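Endoglucanase FnCel5A (Fervidobacterium nodosum, PDB 3NCO) probably hydrolyses internal beta-1,4-glucosidic bonds of cellulose, as a family 5 glycoside hydrolase built on a TIM barrel. Local coordinates at residues N28-P33 with I60-S65; V254-G259 with F286-A291. All coordinates share one frame; numbering follows the deposited sequence.

Contact 1 of 2, residues N28-P33 with I60-S65; sequences NALEAP and IPIRWS
The guanidinium of Arg63 lies against the start of Pro33: over one of its faces sits Pro33 N, 3.6 Å above the plane and displaced toward the rim, with Pro33 CD close to NH2. At the edge, in the plane of the group, is Glu31 O. Arg63 grips this oxygen side-on, with NE at 2.9 Å and NH2 at 3.0 Å from Glu31 O; NH2 lies in the carbonyl plane, whereas NE stands well above it. The chain reaches there with CG anti to the backbone N (chi1 -176°) and a bend at chi3. Replacing Arg63 with an alanine would probably leave Glu31 O without both donors and open a gap beside Pro33.

The backbones meet as well, Arg63 N donating to Leu30 O at 2.9 Å with an N-H...O angle of 169°. A water bridges the two segments by accepting from Leu30 N and donating to Pro61 O.

Glu31 runs alongside Pro61, its CD 3.6 Å from Pro61 CB, and bends back at chi2 toward its own loop. There OE2 accepts from Asn28 N (2.7 Å) on the syn side, and OE1 accepts from Ala29 N from above the carboxylate plane. On the side of helix 78-93, Leu30 CD1 packs on Ile60 CG2 at 3.8 Å, and Phe80 of that helix also touches Leu30.

The type I turn from Ala29 to Ala32 is thus tied to the loop following strand 57-60 of the barrel. The buried carboxylate is met by two backbone N-H groups, which would tend to stabilise its negative charge, while Arg63 spends two donors on a neutral carbonyl.

Contact 2 of 2, residues V254-G259 with F286-A291; sequences VPIFLG and FGFSLA
Ile256 and Phe288 point the same way side by side where two neighbouring parallel strands of the TIM barrel, 256-261 and 289-292, come together; helix 269-285 joins the strands in a beta-alpha-beta unit. Ile256 CG2, anti to its own backbone N, sits over the centre of the Phe288 ring, 3.6 Å from the centroid and 14° off the normal: a CH-pi contact. Ile256 CB approaches the ring at CD1, 3.4 Å away. Phe286 CB lies over the opposite face, toward the rim, and holds the ring between two aliphatic groups.

Phe257 and Ser289 share the other side of the sheet, where helix 12-20 touches both through Ile20. Phe257 CG is anti to the backbone N (chi1 165°), and the ring extends along the adjoining strand. Its edge faces the backbone at Ser289 C and Leu290 N, and CE1 comes 3.6 Å from Ala291 CB. Ser289 OG approaches Phe257 CD1 obliquely, while its hydrogen bond is with Asn17 OD1. On the side of Ile256 and Phe288, Leu258 and Leu290 meet at their CB atoms, and Ala283 of helix 269-285 packs on both.

The strands run parallel, their axes 15° apart, with bridges Phe257-Ser289 and Leu258-Leu290. Ser289 N donates to Ile256 O, and Leu258 N returns a bond to Ser289 O at 2.8 Å. Before the strand, Gly287, with positive phi, is the C-prime residue of the Schellman motif ending the helix; a water accepts from Ile256 N and donates to Gly287 O.

At the far end, Leu258 O takes two contacts from the neighbouring strand: Ala291 N donates to it at 2.8 Å, nearly along the C=O axis, and Leu290 CA makes a CA-H...O contact at 3.1 Å.

How the contacts relate
Both contacts are largely buried, yet they hold different parts of the same barrel. Contact 2 joins consecutive strands, 256-261 and 289-292, within its wall; contact 1 joins the loops that follow strands 22-25 and 57-60. Their centres lie about 22 Å apart on opposite sides of the chain's centre, and they do not touch, with nearest atoms about 8 Å apart. In contact 2 the polar bonds between segments are backbone to backbone and repeat with the strand register, while side chains pack apolarly. Contact 1, between loops, has no strand pairing to repeat and relies on an arginine side chain and one backbone bond.

Contact 1 of 2, residues N28-P33 with I60-S65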
loop_
_atom_site.group_PDB
_atom_site.type_symbol
_atom_site.label_atom_id
_atom_site.label_comp_id
_atom_site.label_asym_id
_atom_site.label_seq_id
_atom_site.Cartn_x
_atom_site.Cartn_y
_atom_site.Cartn_z
ATOM N N ASN A 28 2.630 0.314 -10.624
ATOM C CA ASN A 28 3.391 0.042 -11.840
ATOM C C ASN A 28 3.905 1.301 -12.506
ATOM O O ASN A 28 4.216 1.258 -13.701
ATOM C CB ASN A 28 2.533 -0.759 -12.849
ATOM C CG ASN A 28 2.547 -2.261 -12.582
ATOM O OD1 ASN A 28 2.246 -2.708 -11.496
ATOM N ND2 ASN A 28 2.842 -3.038 -13.609
ATOM N N ALA A 29 3.975 2.404 -11.741
ATOM C CA ALA A 29 4.360 3.694 -12.273
ATOM C C ALA A 29 5.630 4.218 -11.566
ATOM O O ALA A 29 6.745 3.976 -12.049
ATOM C CB ALA A 29 3.204 4.728 -12.172
ATOM N N LEU A 30 5.488 4.953 -10.447
ATOM C CA LEU A 30 6.667 5.559 -9.839
ATOM C C LEU A 30 7.549 4.537 -9.109
ATOM O O LEU A 30 8.638 4.942 -8.649
ATOM C CB LEU A 30 6.290 6.648 -8.836
ATOM C CG LEU A 30 5.867 7.940 -9.560
ATOM C CD1 LEU A 30 4.931 8.794 -8.641
ATOM C CD2 LEU A 30 7.101 8.759 -10.086
ATOM N N GLU A 31 7.099 3.303 -8.940
ATOM C CA GLU A 31 7.986 2.260 -8.370
ATOM C C GLU A 31 8.715 1.450 -9.447
ATOM O O GLU A 31 9.455 0.503 -9.110
ATOM C CB GLU A 31 7.314 1.298 -7.322
ATOM C CG GLU A 31 6.454 0.180 -7.907
ATOM C CD GLU A 31 5.143 0.584 -8.524
ATOM O OE1 GLU A 31 4.943 1.729 -8.991
ATOM O OE2 GLU A 31 4.248 -0.293 -8.585
ATOM N N ALA A 32 8.437 1.757 -10.730
ATOM C CA ALA A 32 9.281 1.247 -11.822
ATOM C C ALA A 32 10.658 1.871 -11.716
ATOM O O ALA A 32 10.856 2.822 -10.988
ATOM C CB ALA A 32 8.593 1.501 -13.175
ATOM N N PRO A 33 11.676 1.314 -12.392
ATOM C CA PRO A 33 12.974 1.996 -12.277
ATOM C C PRO A 33 12.927 3.448 -12.772
ATOM O O PRO A 33 13.624 4.334 -12.247
ATOM C CB PRO A 33 13.894 1.167 -13.190
ATOM C CG PRO A 33 13.220 -0.197 -13.279
ATOM C CD PRO A 33 11.730 0.090 -13.211
ATOM N N ILE A 60 0.349 5.596 -3.479
ATOM C CA ILE A 60 1.319 5.823 -4.583
ATOM C C ILE A 60 2.686 5.160 -4.214
ATOM O O ILE A 60 3.478 5.729 -3.477
ATOM C CB ILE A 60 1.542 7.360 -4.848
ATOM C CG1 ILE A 60 0.190 8.096 -5.014
ATOM C CG2 ILE A 60 2.381 7.598 -6.093
ATOM C CD1 ILE A 60 0.371 9.650 -5.231
ATOM N N PRO A 61 2.969 3.975 -4.779
ATOM C CA PRO A 61 4.259 3.301 -4.702
ATOM C C PRO A 61 5.350 4.187 -5.367
ATOM O O PRO A 61 5.134 4.707 -6.464
ATOM C CB PRO A 61 3.997 1.996 -5.468
ATOM C CG PRO A 61 2.404 1.734 -5.306
ATOM C CD PRO A 61 1.907 3.170 -5.453
ATOM N N ILE A 62 6.467 4.392 -4.656
ATOM C CA ILE A 62 7.569 5.234 -5.164
ATOM C C ILE A 62 8.960 4.627 -4.910
ATOM O O ILE A 62 9.310 4.366 -3.773
ATOM C CB ILE A 62 7.506 6.666 -4.518
ATOM C CG1 ILE A 62 6.102 7.268 -4.673
ATOM C CG2 ILE A 62 8.625 7.575 -5.041
ATOM C CD1 ILE A 62 5.883 8.596 -3.878
ATOM N N ARG A 63 9.758 4.432 -5.971
ATOM C CA ARG A 63 11.080 3.814 -5.817
ATOM C C ARG A 63 12.091 4.984 -5.674
ATOM O O ARG A 63 12.877 5.287 -6.568
ATOM C CB ARG A 63 11.420 2.895 -6.981
ATOM C CG ARG A 63 12.767 2.170 -6.771
ATOM C CD ARG A 63 13.264 1.584 -8.038
ATOM N NE ARG A 63 12.307 0.630 -8.593
ATOM C CZ ARG A 63 12.688 -0.448 -9.298
ATOM N NH1 ARG A 63 13.994 -0.708 -9.489
ATOM N NH2 ARG A 63 11.767 -1.267 -9.791
ATOM N N TRP A 64 12.065 5.623 -4.520
ATOM C CA TRP A 64 12.977 6.688 -4.229
ATOM C C TRP A 64 14.408 6.258 -4.442
ATOM O O TRP A 64 15.269 7.048 -4.784
ATOM C CB TRP A 64 12.786 7.167 -2.792
ATOM C CG TRP A 64 11.471 7.795 -2.497
ATOM C CD1 TRP A 64 10.430 7.211 -1.783
ATOM C CD2 TRP A 64 11.029 9.137 -2.823
ATOM N NE1 TRP A 64 9.389 8.107 -1.661
ATOM C CE2 TRP A 64 9.721 9.281 -2.303
ATOM C CE3 TRP A 64 11.620 10.240 -3.483
ATOM C CZ2 TRP A 64 8.986 10.456 -2.441
ATOM C CZ3 TRP A 64 10.869 11.404 -3.652
ATOM C CH2 TRP A 64 9.570 11.511 -3.101
ATOM N N SER A 65 14.679 4.999 -4.175
ATOM C CA SER A 65 16.074 4.598 -4.192
ATOM C C SER A 65 16.695 4.611 -5.585
ATOM O O SER A 65 17.952 4.498 -5.692
ATOM C CB SER A 65 16.203 3.192 -3.566
ATOM O OG SER A 65 15.497 2.183 -4.278
HETATM O O HOH W 1 3.262 4.901 -8.515
#

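Contact 2 of 2, residues V254-G259 with F286-A291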
loop_
_atom_site.group_PDB
_atom_site.type_symbol
_atom_site.label_atom_id
_atom_site.label_comp_id
_atom_site.label_asym_id
_atom_site.label_seq_id
_atom_site.Cartn_x
_atom_site.Cartn_y
_atom_site.Cartn_z
ATOM N N VAL A 254 -4.166 -0.158 17.839
ATOM C CA VAL A 254 -3.701 0.491 16.584
ATOM C C VAL A 254 -4.705 0.205 15.452
ATOM O O VAL A 254 -5.291 -0.877 15.402
ATOM C CB VAL A 254 -2.266 0.011 16.256
ATOM C CG1 VAL A 254 -2.260 -1.464 15.877
ATOM C CG2 VAL A 254 -1.559 0.898 15.224
ATOM N N PRO A 255 -4.929 1.190 14.539
ATOM C CA PRO A 255 -5.836 0.899 13.421
ATOM C C PRO A 255 -5.120 0.122 12.324
ATOM O O PRO A 255 -3.893 0.120 12.279
ATOM C CB PRO A 255 -6.171 2.282 12.852
ATOM C CG PRO A 255 -5.465 3.296 13.676
ATOM C CD PRO A 255 -4.428 2.577 14.512
ATOM N N ILE A 256 -5.914 -0.497 11.436
ATOM C CA ILE A 256 -5.380 -1.349 10.388
ATOM C C ILE A 256 -5.863 -0.866 9.007
ATOM O O ILE A 256 -7.073 -0.699 8.786
ATOM C CB ILE A 256 -5.910 -2.804 10.568
ATOM C CG1 ILE A 256 -5.348 -3.403 11.848
ATOM C CG2 ILE A 256 -5.620 -3.674 9.345
ATOM C CD1 ILE A 256 -3.841 -3.793 11.741
ATOM N N PHE A 257 -4.907 -0.763 8.059
ATOM C CA PHE A 257 -5.172 -0.497 6.627
ATOM C C PHE A 257 -4.765 -1.723 5.835
ATOM O O PHE A 257 -3.627 -2.214 5.905
ATOM C CB PHE A 257 -4.309 0.730 6.263
ATOM C CG PHE A 257 -4.127 0.998 4.809
ATOM C CD1 PHE A 257 -5.174 1.072 3.874
ATOM C CD2 PHE A 257 -2.828 1.329 4.402
ATOM C CE1 PHE A 257 -4.874 1.466 2.561
ATOM C CE2 PHE A 257 -2.537 1.671 3.116
ATOM C CZ PHE A 257 -3.532 1.794 2.207
ATOM N N LEU A 258 -5.722 -2.268 5.089
ATOM C CA LEU A 258 -5.399 -3.341 4.168
ATOM C C LEU A 258 -4.879 -2.650 2.887
ATOM O O LEU A 258 -5.696 -2.202 2.047
ATOM C CB LEU A 258 -6.721 -4.111 3.868
ATOM C CG LEU A 258 -6.707 -5.108 2.688
ATOM C CD1 LEU A 258 -5.615 -6.133 2.948
ATOM C CD2 LEU A 258 -8.069 -5.825 2.459
ATOM N N GLY A 259 -3.538 -2.530 2.777
ATOM C CA GLY A 259 -2.957 -1.630 1.781
ATOM C C GLY A 259 -2.924 -2.147 0.382
ATOM O O GLY A 259 -2.821 -1.367 -0.563
ATOM N N PHE A 286 -14.359 -5.766 9.897
ATOM C CA PHE A 286 -13.395 -5.561 10.962
ATOM C C PHE A 286 -12.909 -4.126 11.117
ATOM O O PHE A 286 -11.996 -3.868 11.915
ATOM C CB PHE A 286 -12.215 -6.557 10.825
ATOM C CG PHE A 286 -12.627 -7.974 11.107
ATOM C CD1 PHE A 286 -12.929 -8.363 12.414
ATOM C CD2 PHE A 286 -12.830 -8.893 10.090
ATOM C CE1 PHE A 286 -13.347 -9.647 12.692
ATOM C CE2 PHE A 286 -13.251 -10.201 10.381
ATOM C CZ PHE A 286 -13.545 -10.550 11.666
ATOM N N GLY A 287 -13.482 -3.168 10.370
ATOM C CA GLY A 287 -13.087 -1.777 10.575
ATOM C C GLY A 287 -11.738 -1.429 9.961
ATOM O O GLY A 287 -11.081 -0.441 10.341
ATOM N N PHE A 288 -11.319 -2.234 8.983
ATOM C CA PHE A 288 -10.072 -1.959 8.257
ATOM C C PHE A 288 -10.344 -1.015 7.084
ATOM O O PHE A 288 -11.283 -1.209 6.326
ATOM C CB PHE A 288 -9.464 -3.235 7.659
ATOM C CG PHE A 288 -9.144 -4.314 8.667
ATOM C CD1 PHE A 288 -9.071 -4.045 10.028
ATOM C CD2 PHE A 288 -8.865 -5.628 8.220
ATOM C CE1 PHE A 288 -8.781 -5.070 10.915
ATOM C CE2 PHE A 288 -8.532 -6.676 9.106
ATOM C CZ PHE A 288 -8.479 -6.370 10.474
ATOM N N SER A 289 -9.526 0.014 6.935
ATOM C CA SER A 289 -9.542 0.738 5.674
ATOM C C SER A 289 -8.872 -0.135 4.617
ATOM O O SER A 289 -8.339 -1.185 4.928
ATOM C CB SER A 289 -8.838 2.039 5.812
ATOM O OG SER A 289 -7.486 1.767 6.097
ATOM N N LEU A 290 -8.960 0.259 3.346
ATOM C CA LEU A 290 -8.443 -0.686 2.311
ATOM C C LEU A 290 -8.129 0.042 1.014
ATOM O O LEU A 290 -8.786 1.053 0.697
ATOM C CB LEU A 290 -9.461 -1.814 2.082
ATOM C CG LEU A 290 -10.836 -1.284 1.678
ATOM C CD1 LEU A 290 -10.998 -1.319 0.161
ATOM C CD2 LEU A 290 -11.972 -2.051 2.344
ATOM N N ALA A 291 -7.142 -0.502 0.282
ATOM C CA ALA A 291 -6.706 0.002 -1.050
ATOM C C ALA A 291 -6.591 -1.235 -1.991
ATOM O O ALA A 291 -5.850 -2.203 -1.709
ATOM C CB ALA A 291 -5.330 0.718 -0.936
HETATM O O HOH W 2 -8.830 -0.584 12.010
#